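Local coordinates for DNA polymerase III subunit beta (PDB 4TSZ), which tethers DNA polymerases and other proteins to DNA, making them processive in replication, at residues 6-11 and 79-84; 145-150 and 170-175; 159-164 and 195-200. All coordinates share one frame; numbering follows the deposited sequence.

Contact 1 (6-11 and 79-84); sequences IQREAL and ICKSLP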
ATOM      1  N   ILE E   6     -11.649  17.575  26.209  1.00 49.67           N
ATOM      2  CA  ILE E   6     -12.240  17.237  24.915  1.00 49.41           C
ATOM      3  C   ILE E   6     -12.406  15.711  24.778  1.00 52.86           C
ATOM      4  O   ILE E   6     -11.565  14.947  25.266  1.00 50.60           O
ATOM      5  CB  ILE E   6     -11.376  17.865  23.754  1.00 51.41           C
ATOM      6  CG1 ILE E   6     -12.075  17.782  22.372  1.00 51.98           C
ATOM      7  CG2 ILE E   6      -9.921  17.335  23.727  1.00 50.29           C
ATOM      8  CD1 ILE E   6     -11.601  18.802  21.326  1.00 55.55           C
ATOM      9  N   GLN E   7     -13.486  15.276  24.108  1.00 49.92           N
ATOM     10  CA  GLN E   7     -13.725  13.863  23.825  1.00 49.41           C
ATOM     11  C   GLN E   7     -12.755  13.457  22.734  1.00 49.69           C
ATOM     12  O   GLN E   7     -12.463  14.264  21.847  1.00 47.05           O
ATOM     13  CB  GLN E   7     -15.169  13.627  23.344  1.00 52.03           C
ATOM     14  CG  GLN E   7     -16.224  13.684  24.443  1.00 77.99           C
ATOM     15  CD  GLN E   7     -16.239  12.450  25.314  1.00100.45           C
ATOM     16  OE1 GLN E   7     -15.883  12.497  26.499  1.00 95.01           O
ATOM     17  NE2 GLN E   7     -16.649  11.317  24.749  1.00 93.88           N
ATOM     18  N   ARG E   8     -12.250  12.214  22.805  1.00 46.79           N
ATOM     19  CA  ARG E   8     -11.293  11.644  21.848  1.00 45.45           C
ATOM     20  C   ARG E   8     -11.648  11.934  20.388  1.00 50.11           C
ATOM     21  O   ARG E   8     -10.816  12.467  19.657  1.00 48.44           O
ATOM     22  CB  ARG E   8     -11.120  10.127  22.087  1.00 42.28           C
ATOM     23  CG  ARG E   8     -10.186   9.438  21.094  1.00 41.87           C
ATOM     24  CD  ARG E   8     -10.304   7.935  21.174  1.00 47.44           C
ATOM     25  NE  ARG E   8      -9.602   7.251  20.083  1.00 45.71           N
ATOM     26  CZ  ARG E   8     -10.143   6.952  18.903  1.00 57.60           C
ATOM     27  NH1 ARG E   8     -11.399   7.283  18.634  1.00 49.71           N
ATOM     28  NH2 ARG E   8      -9.427   6.322  17.980  1.00 42.60           N
ATOM     29  N   GLU E   9     -12.885  11.599  19.985  1.00 48.81           N
ATOM     30  CA  GLU E   9     -13.385  11.738  18.612  1.00 48.84           C
ATOM     31  C   GLU E   9     -13.509  13.184  18.158  1.00 54.04           C
ATOM     32  O   GLU E   9     -13.251  13.466  16.987  1.00 54.05           O
ATOM     33  CB  GLU E   9     -14.703  10.965  18.416  1.00 51.28           C
ATOM     34  CG  GLU E   9     -14.561   9.451  18.547  1.00 58.89           C
ATOM     35  CD  GLU E   9     -14.320   8.911  19.950  1.00 74.69           C
ATOM     36  OE1 GLU E   9     -14.630   9.633  20.929  1.00 61.05           O
ATOM     37  OE2 GLU E   9     -13.796   7.779  20.069  1.00 66.44           O
ATOM     38  N   ALA E  10     -13.879  14.093  19.079  1.00 51.44           N
ATOM     39  CA  ALA E  10     -14.013  15.526  18.801  1.00 51.91           C
ATOM     40  C   ALA E  10     -12.652  16.151  18.475  1.00 54.49           C
ATOM     41  O   ALA E  10     -12.580  17.004  17.594  1.00 53.83           O
ATOM     42  CB  ALA E  10     -14.656  16.239  19.984  1.00 54.14           C
ATOM     43  N   LEU E  11     -11.576  15.696  19.158  1.00 50.04           N
ATOM     44  CA  LEU E  11     -10.215  16.168  18.919  1.00 47.92           C
ATOM     45  C   LEU E  11      -9.628  15.499  17.679  1.00 51.20           C
ATOM     46  O   LEU E  11      -8.984  16.171  16.869  1.00 50.52           O
ATOM     47  CB  LEU E  11      -9.323  15.914  20.158  1.00 47.80           C
ATOM     48  CG  LEU E  11      -7.824  16.288  20.046  1.00 50.90           C
ATOM     49  CD1 LEU E  11      -7.627  17.792  19.824  1.00 51.42           C
ATOM     50  CD2 LEU E  11      -7.049  15.810  21.255  1.00 50.27           C
ATOM     51  N   ILE E  79      -1.347   9.610  19.631  1.00 40.29           N
ATOM     52  CA  ILE E  79      -1.767   9.450  21.026  1.00 40.00           C
ATOM     53  C   ILE E  79      -3.304   9.449  21.058  1.00 46.00           C
ATOM     54  O   ILE E  79      -3.897   8.524  21.613  1.00 46.16           O
ATOM     55  CB  ILE E  79      -1.126  10.532  21.936  1.00 42.27           C
ATOM     56  CG1 ILE E  79       0.357  10.217  22.214  1.00 42.79           C
ATOM     57  CG2 ILE E  79      -1.917  10.719  23.241  1.00 42.58           C
ATOM     58  CD1 ILE E  79       1.202  11.427  22.567  1.00 46.19           C
ATOM     59  N   CYS E  80      -3.930  10.445  20.403  1.00 43.73           N
ATOM     60  CA  CYS E  80      -5.384  10.590  20.301  1.00 45.40           C
ATOM     61  C   CYS E  80      -6.036   9.328  19.699  1.00 47.61           C
ATOM     62  O   CYS E  80      -6.947   8.770  20.314  1.00 47.85           O
ATOM     63  CB  CYS E  80      -5.749  11.856  19.524  1.00 46.63           C
ATOM     64  SG  CYS E  80      -7.472  12.383  19.728  1.00 52.85           S
ATOM     65  N   LYS E  81      -5.512   8.835  18.551  1.00 42.80           N
ATOM     66  CA  LYS E  81      -6.006   7.629  17.875  1.00 42.83           C
ATOM     67  C   LYS E  81      -5.878   6.358  18.755  1.00 46.47           C
ATOM     68  O   LYS E  81      -6.781   5.514  18.756  1.00 46.74           O
ATOM     69  CB  LYS E  81      -5.251   7.410  16.553  1.00 45.10           C
ATOM     70  CG  LYS E  81      -6.148   7.348  15.322  1.00 63.72           C
ATOM     71  CD  LYS E  81      -5.352   7.244  14.016  1.00 74.43           C
ATOM     72  CE  LYS E  81      -4.758   8.560  13.547  1.00 80.49           C
ATOM     73  NZ  LYS E  81      -4.296   8.490  12.136  1.00 84.82           N
ATOM     74  N   SER E  82      -4.772   6.239  19.503  1.00 41.18           N
ATOM     75  CA  SER E  82      -4.477   5.094  20.369  1.00 41.88           C
ATOM     76  C   SER E  82      -5.285   5.055  21.677  1.00 46.03           C
ATOM     77  O   SER E  82      -5.343   4.009  22.327  1.00 45.46           O
ATOM     78  CB  SER E  82      -2.983   5.037  20.671  1.00 44.55           C
ATOM     79  OG  SER E  82      -2.608   6.141  21.476  1.00 50.35           O
ATOM     80  N   LEU E  83      -5.886   6.187  22.074  1.00 43.71           N
ATOM     81  CA  LEU E  83      -6.677   6.264  23.302  1.00 44.79           C
ATOM     82  C   LEU E  83      -7.997   5.490  23.187  1.00 49.57           C
ATOM     83  O   LEU E  83      -8.491   5.327  22.068  1.00 48.44           O
ATOM     84  CB  LEU E  83      -6.926   7.728  23.694  1.00 45.16           C
ATOM     85  CG  LEU E  83      -5.743   8.436  24.360  1.00 50.00           C
ATOM     86  CD1 LEU E  83      -5.993   9.913  24.462  1.00 50.19           C
ATOM     87  CD2 LEU E  83      -5.428   7.844  25.726  1.00 52.32           C
ATOM     88  N   PRO E  84      -8.569   4.963  24.303  1.00 48.97           N
ATOM     89  CA  PRO E  84      -9.830   4.201  24.186  1.00 50.58           C
ATOM     90  C   PRO E  84     -10.965   5.049  23.626  1.00 57.70           C
ATOM     91  O   PRO E  84     -11.038   6.246  23.916  1.00 57.12           O
ATOM     92  CB  PRO E  84     -10.131   3.761  25.625  1.00 53.45           C
ATOM     93  CG  PRO E  84      -8.860   3.923  26.366  1.00 57.26           C
ATOM     94  CD  PRO E  84      -8.125   5.047  25.711  1.00 51.05           C
TER

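Contact 2 (145-150 and 170-175); sequences FAMAQQ and SVATDG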
ATOM      1  N   PHE E 145      -5.189  14.719 -13.275  1.00 34.68           N
ATOM      2  CA  PHE E 145      -4.187  13.829 -13.880  1.00 32.16           C
ATOM      3  C   PHE E 145      -3.344  14.547 -14.955  1.00 36.65           C
ATOM      4  O   PHE E 145      -2.231  14.105 -15.220  1.00 36.76           O
ATOM      5  CB  PHE E 145      -4.885  12.605 -14.496  1.00 32.97           C
ATOM      6  CG  PHE E 145      -5.688  12.921 -15.749  1.00 34.74           C
ATOM      7  CD1 PHE E 145      -5.079  12.932 -17.003  1.00 36.82           C
ATOM      8  CD2 PHE E 145      -7.038  13.241 -15.669  1.00 37.36           C
ATOM      9  CE1 PHE E 145      -5.798  13.264 -18.146  1.00 38.23           C
ATOM     10  CE2 PHE E 145      -7.765  13.564 -16.821  1.00 40.32           C
ATOM     11  CZ  PHE E 145      -7.147  13.541 -18.055  1.00 38.51           C
ATOM     12  N   ALA E 146      -3.895  15.612 -15.610  1.00 34.16           N
ATOM     13  CA  ALA E 146      -3.208  16.322 -16.697  1.00 34.83           C
ATOM     14  C   ALA E 146      -2.212  17.377 -16.260  1.00 37.05           C
ATOM     15  O   ALA E 146      -1.447  17.851 -17.099  1.00 35.15           O
ATOM     16  CB  ALA E 146      -4.203  16.907 -17.694  1.00 36.02           C
ATOM     17  N   MET E 147      -2.196  17.732 -14.958  1.00 34.39           N
ATOM     18  CA  MET E 147      -1.259  18.739 -14.435  1.00 33.72           C
ATOM     19  C   MET E 147       0.155  18.233 -14.612  1.00 38.63           C
ATOM     20  O   MET E 147       0.413  17.021 -14.500  1.00 38.25           O
ATOM     21  CB  MET E 147      -1.443  19.006 -12.919  1.00 34.71           C
ATOM     22  CG  MET E 147      -2.798  19.535 -12.512  1.00 37.63           C
ATOM     23  SD  MET E 147      -2.895  19.959 -10.745  1.00 39.21           S
ATOM     24  CE  MET E 147      -2.824  18.321  -9.980  1.00 34.92           C
ATOM     25  N   ALA E 148       1.082  19.151 -14.855  1.00 36.40           N
ATOM     26  CA  ALA E 148       2.478  18.765 -14.926  1.00 35.69           C
ATOM     27  C   ALA E 148       2.968  18.556 -13.482  1.00 40.00           C
ATOM     28  O   ALA E 148       2.346  19.021 -12.514  1.00 39.00           O
ATOM     29  CB  ALA E 148       3.291  19.846 -15.625  1.00 37.13           C
ATOM     30  N   GLN E 149       4.047  17.802 -13.359  1.00 37.89           N
ATOM     31  CA  GLN E 149       4.722  17.542 -12.110  1.00 38.78           C
ATOM     32  C   GLN E 149       6.181  17.896 -12.342  1.00 45.65           C
ATOM     33  O   GLN E 149       6.831  17.330 -13.234  1.00 49.26           O
ATOM     34  CB  GLN E 149       4.558  16.063 -11.721  1.00 39.77           C
ATOM     35  CG  GLN E 149       4.881  15.779 -10.262  1.00 66.60           C
ATOM     36  CD  GLN E 149       4.641  14.332  -9.914  1.00 95.47           C
ATOM     37  OE1 GLN E 149       5.397  13.436 -10.298  1.00 94.67           O
ATOM     38  NE2 GLN E 149       3.582  14.068  -9.172  1.00 88.55           N
ATOM     39  N   GLN E 150       6.678  18.868 -11.589  1.00 40.95           N
ATOM     40  CA  GLN E 150       8.070  19.320 -11.656  1.00 40.36           C
ATOM     41  C   GLN E 150       8.553  19.790 -13.051  1.00 42.19           C
ATOM     42  O   GLN E 150       9.739  19.697 -13.363  1.00 41.36           O
ATOM     43  CB  GLN E 150       9.016  18.315 -10.972  1.00 41.34           C
ATOM     44  CG  GLN E 150       8.685  18.085  -9.488  1.00 57.67           C
ATOM     45  CD  GLN E 150       8.583  16.622  -9.108  1.00 82.09           C
ATOM     46  OE1 GLN E 150       8.256  15.747  -9.929  1.00 75.08           O
ATOM     47  NE2 GLN E 150       8.843  16.323  -7.837  1.00 76.37           N
ATOM     48  N   SER E 170     -12.035  24.408 -14.650  1.00 47.09           N
ATOM     49  CA  SER E 170     -10.725  23.918 -14.270  1.00 45.63           C
ATOM     50  C   SER E 170      -9.980  23.545 -15.543  1.00 47.94           C
ATOM     51  O   SER E 170     -10.586  22.993 -16.462  1.00 46.64           O
ATOM     52  CB  SER E 170     -10.834  22.721 -13.331  1.00 48.23           C
ATOM     53  OG  SER E 170     -11.584  21.664 -13.909  1.00 55.50           O
ATOM     54  N   VAL E 171      -8.683  23.897 -15.620  1.00 43.78           N
ATOM     55  CA  VAL E 171      -7.811  23.551 -16.750  1.00 43.48           C
ATOM     56  C   VAL E 171      -6.480  23.036 -16.177  1.00 46.91           C
ATOM     57  O   VAL E 171      -5.907  23.664 -15.286  1.00 46.56           O
ATOM     58  CB  VAL E 171      -7.593  24.669 -17.826  1.00 48.16           C
ATOM     59  CG1 VAL E 171      -6.827  24.122 -19.037  1.00 48.35           C
ATOM     60  CG2 VAL E 171      -8.910  25.302 -18.277  1.00 48.70           C
ATOM     61  N   ALA E 172      -6.014  21.888 -16.685  1.00 42.68           N
ATOM     62  CA  ALA E 172      -4.744  21.270 -16.316  1.00 41.85           C
ATOM     63  C   ALA E 172      -4.052  20.798 -17.597  1.00 44.92           C
ATOM     64  O   ALA E 172      -4.706  20.266 -18.495  1.00 44.91           O
ATOM     65  CB  ALA E 172      -4.977  20.106 -15.374  1.00 41.54           C
ATOM     66  N   THR E 173      -2.740  21.023 -17.692  1.00 40.99           N
ATOM     67  CA  THR E 173      -1.924  20.635 -18.847  1.00 40.43           C
ATOM     68  C   THR E 173      -0.453  20.456 -18.481  1.00 39.58           C
ATOM     69  O   THR E 173       0.040  21.098 -17.556  1.00 36.41           O
ATOM     70  CB  THR E 173      -2.143  21.586 -20.056  1.00 48.48           C
ATOM     71  OG1 THR E 173      -1.456  21.068 -21.203  1.00 45.70           O
ATOM     72  CG2 THR E 173      -1.719  23.034 -19.770  1.00 45.96           C
ATOM     73  N   ASP E 174       0.236  19.582 -19.216  1.00 36.43           N
ATOM     74  CA  ASP E 174       1.664  19.321 -19.041  1.00 36.26           C
ATOM     75  C   ASP E 174       2.440  19.615 -20.347  1.00 42.40           C
ATOM     76  O   ASP E 174       3.627  19.321 -20.444  1.00 43.29           O
ATOM     77  CB  ASP E 174       1.894  17.878 -18.524  1.00 35.96           C
ATOM     78  CG  ASP E 174       1.388  16.753 -19.407  1.00 37.89           C
ATOM     79  OD1 ASP E 174       0.984  17.028 -20.555  1.00 39.28           O
ATOM     80  OD2 ASP E 174       1.472  15.600 -18.984  1.00 40.16           O
ATOM     81  N   GLY E 175       1.745  20.179 -21.338  1.00 39.98           N
ATOM     82  CA  GLY E 175       2.325  20.493 -22.637  1.00 40.92           C
ATOM     83  C   GLY E 175       2.130  19.417 -23.690  1.00 45.73           C
ATOM     84  O   GLY E 175       2.306  19.687 -24.878  1.00 47.82           O
TER
HETATM   85  O   HOH W   1       1.166  15.062 -16.447  1.00 29.44           O

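Contact 3 (159-164 and 195-200); sequences MLLEVN and VIVPRK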
ATOM      1  N   MET E 159      -3.220  23.709 -11.247  1.00 36.49           N
ATOM      2  CA  MET E 159      -4.498  23.776 -11.935  1.00 36.11           C
ATOM      3  C   MET E 159      -5.032  25.172 -12.050  1.00 40.74           C
ATOM      4  O   MET E 159      -5.088  25.909 -11.062  1.00 39.04           O
ATOM      5  CB  MET E 159      -5.514  22.882 -11.199  1.00 37.47           C
ATOM      6  CG  MET E 159      -6.865  22.736 -11.906  1.00 40.92           C
ATOM      7  SD  MET E 159      -7.952  21.628 -11.001  1.00 43.56           S
ATOM      8  CE  MET E 159      -7.076  20.087 -11.195  1.00 38.09           C
ATOM      9  N   LEU E 160      -5.473  25.520 -13.263  1.00 40.92           N
ATOM     10  CA  LEU E 160      -6.142  26.786 -13.510  1.00 42.73           C
ATOM     11  C   LEU E 160      -7.589  26.636 -13.033  1.00 49.97           C
ATOM     12  O   LEU E 160      -8.237  25.628 -13.327  1.00 50.96           O
ATOM     13  CB  LEU E 160      -6.119  27.177 -15.008  1.00 43.71           C
ATOM     14  CG  LEU E 160      -6.957  28.423 -15.398  1.00 49.47           C
ATOM     15  CD1 LEU E 160      -6.301  29.708 -14.918  1.00 50.65           C
ATOM     16  CD2 LEU E 160      -7.211  28.487 -16.882  1.00 50.48           C
ATOM     17  N   LEU E 161      -8.057  27.603 -12.245  1.00 48.22           N
ATOM     18  CA  LEU E 161      -9.446  27.731 -11.812  1.00 48.72           C
ATOM     19  C   LEU E 161      -9.866  29.078 -12.369  1.00 55.35           C
ATOM     20  O   LEU E 161      -9.221  30.094 -12.093  1.00 55.92           O
ATOM     21  CB  LEU E 161      -9.649  27.641 -10.287  1.00 47.74           C
ATOM     22  CG  LEU E 161      -9.385  26.296  -9.616  1.00 49.74           C
ATOM     23  CD1 LEU E 161      -9.655  26.372  -8.133  1.00 49.32           C
ATOM     24  CD2 LEU E 161     -10.216  25.172 -10.240  1.00 51.58           C
ATOM     25  N   GLU E 162     -10.863  29.063 -13.254  1.00 53.15           N
ATOM     26  CA  GLU E 162     -11.307  30.249 -13.964  1.00 54.16           C
ATOM     27  C   GLU E 162     -12.800  30.515 -13.808  1.00 60.08           C
ATOM     28  O   GLU E 162     -13.613  29.605 -13.973  1.00 58.66           O
ATOM     29  CB  GLU E 162     -10.917  30.105 -15.447  1.00 55.53           C
ATOM     30  CG  GLU E 162     -11.306  31.247 -16.360  1.00 65.50           C
ATOM     31  CD  GLU E 162     -11.214  30.859 -17.821  1.00 83.94           C
ATOM     32  OE1 GLU E 162     -10.104  30.947 -18.392  1.00 75.81           O
ATOM     33  OE2 GLU E 162     -12.238  30.404 -18.378  1.00 81.97           O
ATOM     34  N   VAL E 163     -13.156  31.769 -13.479  1.00 59.44           N
ATOM     35  CA  VAL E 163     -14.550  32.202 -13.403  1.00 61.40           C
ATOM     36  C   VAL E 163     -14.786  33.122 -14.595  1.00 68.05           C
ATOM     37  O   VAL E 163     -14.028  34.074 -14.795  1.00 68.72           O
ATOM     38  CB  VAL E 163     -15.051  32.774 -12.042  1.00 66.12           C
ATOM     39  CG1 VAL E 163     -14.653  31.881 -10.874  1.00 64.10           C
ATOM     40  CG2 VAL E 163     -14.585  34.202 -11.808  1.00 67.08           C
ATOM     41  N   ASN E 164     -15.766  32.783 -15.440  1.00 66.06           N
ATOM     42  CA  ASN E 164     -16.066  33.550 -16.648  1.00 68.29           C
ATOM     43  C   ASN E 164     -17.542  33.419 -16.996  1.00 75.14           C
ATOM     44  O   ASN E 164     -18.034  32.302 -17.174  1.00 72.89           O
ATOM     45  CB  ASN E 164     -15.165  33.093 -17.811  1.00 69.21           C
ATOM     46  CG  ASN E 164     -15.165  34.012 -19.007  1.00 99.39           C
ATOM     47  OD1 ASN E 164     -15.148  35.248 -18.895  1.00 92.89           O
ATOM     48  ND2 ASN E 164     -15.158  33.420 -20.187  1.00 94.73           N
ATOM     49  N   VAL E 195      -6.963  31.938 -11.522  1.00 52.89           N
ATOM     50  CA  VAL E 195      -6.021  31.607 -10.444  1.00 50.87           C
ATOM     51  C   VAL E 195      -5.338  30.275 -10.787  1.00 50.56           C
ATOM     52  O   VAL E 195      -5.982  29.392 -11.357  1.00 47.91           O
ATOM     53  CB  VAL E 195      -6.607  31.614  -8.983  1.00 54.60           C
ATOM     54  CG1 VAL E 195      -7.191  32.975  -8.592  1.00 56.59           C
ATOM     55  CG2 VAL E 195      -7.616  30.494  -8.745  1.00 53.63           C
ATOM     56  N   ILE E 196      -4.043  30.132 -10.463  1.00 46.30           N
ATOM     57  CA  ILE E 196      -3.356  28.855 -10.653  1.00 44.39           C
ATOM     58  C   ILE E 196      -3.076  28.302  -9.266  1.00 47.38           C
ATOM     59  O   ILE E 196      -2.305  28.892  -8.512  1.00 47.60           O
ATOM     60  CB  ILE E 196      -2.083  28.874 -11.549  1.00 47.31           C
ATOM     61  CG1 ILE E 196      -2.295  29.633 -12.882  1.00 48.28           C
ATOM     62  CG2 ILE E 196      -1.573  27.418 -11.779  1.00 46.05           C
ATOM     63  CD1 ILE E 196      -0.974  30.066 -13.582  1.00 51.24           C
ATOM     64  N   VAL E 197      -3.728  27.193  -8.921  1.00 43.49           N
ATOM     65  CA  VAL E 197      -3.544  26.537  -7.632  1.00 42.08           C
ATOM     66  C   VAL E 197      -2.415  25.495  -7.770  1.00 47.41           C
ATOM     67  O   VAL E 197      -2.516  24.632  -8.652  1.00 47.31           O
ATOM     68  CB  VAL E 197      -4.853  25.925  -7.084  1.00 44.16           C
ATOM     69  CG1 VAL E 197      -4.663  25.390  -5.663  1.00 42.64           C
ATOM     70  CG2 VAL E 197      -5.989  26.948  -7.120  1.00 45.23           C
ATOM     71  N   PRO E 198      -1.350  25.553  -6.915  1.00 43.03           N
ATOM     72  CA  PRO E 198      -0.265  24.542  -7.002  1.00 41.89           C
ATOM     73  C   PRO E 198      -0.792  23.119  -6.898  1.00 44.59           C
ATOM     74  O   PRO E 198      -1.786  22.883  -6.201  1.00 43.86           O
ATOM     75  CB  PRO E 198       0.660  24.890  -5.820  1.00 43.19           C
ATOM     76  CG  PRO E 198       0.352  26.338  -5.502  1.00 48.21           C
ATOM     77  CD  PRO E 198      -1.103  26.523  -5.824  1.00 44.14           C
ATOM     78  N   ARG E 199      -0.156  22.183  -7.629  1.00 41.57           N
ATOM     79  CA  ARG E 199      -0.583  20.782  -7.681  1.00 41.16           C
ATOM     80  C   ARG E 199      -0.814  20.118  -6.327  1.00 44.24           C
ATOM     81  O   ARG E 199      -1.868  19.511  -6.135  1.00 42.89           O
ATOM     82  CB  ARG E 199       0.255  19.923  -8.646  1.00 42.40           C
ATOM     83  CG  ARG E 199       1.744  19.821  -8.318  1.00 56.55           C
ATOM     84  CD  ARG E 199       2.438  18.712  -9.100  1.00 62.38           C
ATOM     85  NE  ARG E 199       1.945  17.383  -8.731  1.00 57.58           N
ATOM     86  CZ  ARG E 199       1.161  16.636  -9.499  1.00 60.69           C
ATOM     87  NH1 ARG E 199       0.795  17.061 -10.703  1.00 43.60           N
ATOM     88  NH2 ARG E 199       0.750  15.446  -9.077  1.00 45.22           N
ATOM     89  N   LYS E 200       0.120  20.294  -5.373  1.00 41.76           N
ATOM     90  CA  LYS E 200      -0.008  19.705  -4.032  1.00 41.53           C
ATOM     91  C   LYS E 200      -1.259  20.222  -3.299  1.00 46.45           C
ATOM     92  O   LYS E 200      -2.000  19.412  -2.731  1.00 46.32           O
ATOM     93  CB  LYS E 200       1.275  19.918  -3.201  1.00 42.43           C
ATOM     94  CG  LYS E 200       1.361  19.054  -1.947  1.00 44.07           C
ATOM     95  CD  LYS E 200       2.745  19.141  -1.286  1.00 48.64           C
ATOM     96  CE  LYS E 200       2.834  18.272  -0.052  1.00 50.09           C
ATOM     97  NZ  LYS E 200       4.167  18.382   0.592  1.00 65.07           N
TER

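Contact 1 (6-11 and 79-84)
Cys80 meets both Arg8 and Leu11: its sulfur touches the backbone of Arg8 and the side chain of Leu11. With SG anti to the backbone N (chi1 -164°), the thiol lies 3.8 Å from Leu11 CD2 and also comes close to Arg8 O. Its carbonyl belongs to the other half of the contact, since Cys80 O is 3.1 Å from Arg8 NE and also sits beside Arg8 CG. The CB of Lys81 points away from the arginine's segment, and the residue contributes chiefly through its backbone: Arg8 NH2 donates to Lys81 O at 2.9 Å, a nearly straight bond (172°) that lies in the guanidinium plane and reaches the carbonyl from its flank rather than end-on. Ser82 O bonds to Arg271 of the second subunit. Beyond the helix, Leu83 O approaches Arg8 NE at 3.0 Å, oblique to the guanidinium. Pro84 follows with its own O 3.3 Å from Arg8 CD. One extended arginine therefore runs past the carbonyls of Cys80, Lys81, Leu83 and Pro84 where helix 73-82 ends, a setting whose partial negative charge would be expected to suit the cation. The far corner of the guanidinium is tied back to its own segment by a salt bridge, Arg8 NH1 to Glu9 OE2 at 2.8 Å, and Glu9 OE2 in turn receives Asp86 N. The contact thus joins the start of helix 8-19 to the end of helix 73-82 in the N-terminal domain. Cys80 also packs on Leu12 and Leu15 of helix 8-19, and Leu83 on Ile89 of strand 88-94.

Contact 2 (145-150 and 170-175)
The carboxylate of Asp174 lies under the carbonyl oxygen of Ala146, which stands over one of its faces with Ala146 O 3.8 Å from Asp174 CG. A water sits a little above the carboxylate plane on this same side and donates to Asp174 OD2 at 2.6 Å and to Met147 O at 2.9 Å, bridging the segments. Asp174 OD2 also forms a salt bridge with Arg177, which would be expected to balance the charge left beside the carbonyl oxygen of Ala146, and Asp174 OD1 accepts from His176 N. The group is brought here by a chi1 of 60°, which sets CG in the crowded position between the backbone N and the carbonyl carbon. Its CB, meanwhile, meets the methyl of Ala148, with Asp174 CB 3.8 Å from Ala148 CB. The direct polar link between the two backbones is slight: Ala148 N reaches Thr173 O at 3.5 Å with an angle of 121°, a weak bond. Apolar contact and close backbone packing add to it. The methyl of Ala172 points into the other segment, where Met147 CG touches Ala172 CB at 3.6 Å and Ala146 CB comes within 4.0 Å of that same methyl. Where the strand ends, Gly175 offers backbone hydrogen bonds to the bound peptide and Thr173 packs on a modified side chain of the peptide, so the turn at the end of this strand forms part of the peptide-binding surface. Around it, 145-150 lies in the connection between helix 133-141 and strand 158-164. The side chain of Met147 passes on to Ile202 and Leu203 of helix 199-208, and Ala146 rests against Ala179 of strand 177-184, which adjoins strand 167-173.

Contact 3 (159-164 and 195-200)
An antiparallel strand pair at the margin of the eight-stranded sheet that spans the central and C-terminal domains joins Met159, Leu160 and Leu161 to Val197, Ile196 and Val195. Met159 and Val197 form one hydrogen-bonded pair, with Met159 N to Val197 O and Val197 N to Met159 O both at 2.8 Å. Leu161 and Val195 form the next, Leu161 N to Val195 O at 2.9 Å and Val195 N to Leu161 O at 3.0 Å; both donors lie nearly in line with the C=O bond, and the bond from Leu161 N is the straighter (171°). Between them, Leu160 and Ile196 make a non-hydrogen-bonded pair, whose backbones instead touch through CA-H...O contacts such as Ile196 CA to Met159 O at 3.4 Å. The short strands run at 145° to each other. On one face Leu161 CB abuts Val195 CG2 at 3.8 Å. Leu161 CG stands anti to the carbonyl carbon (chi1 -68°), and Leu161 CD1 slants across to Val197 CG2, also at 3.8 Å, a diagonal contact between the two hydrogen-bonded pairs. On the opposite face Leu160 and Ile196 meet more loosely, and Leu160 CD1 bends over Val195 O. The face carrying Met159, Leu161, Val195 and Val197 packs against Ile202 of helix 199-208, which starts directly after Pro198. Strand 167-173 flanks 158-164 on its other side, and 193-198 is an outermost strand within this chain.

Contacts 2 and 3 show two ways of building on one sheet, and they meet directly: their centres are 11 Å apart. Val171 O and Leu160 N, 2.8 Å apart, form a probable hydrogen bond between adjacent strands, and Arg199 NH1 lies 3.1 Å from Ala148 O, a second probable bond, from the helix of contact 3 to the loop of contact 2. Their segments alternate along the chain. Of the two, contact 2 touches the bound peptide. Contact 1 is separate, in the N-terminal domain, its centre 39 Å from that of contact 2 and 36 Å from that of contact 3, and it faces the second subunit instead.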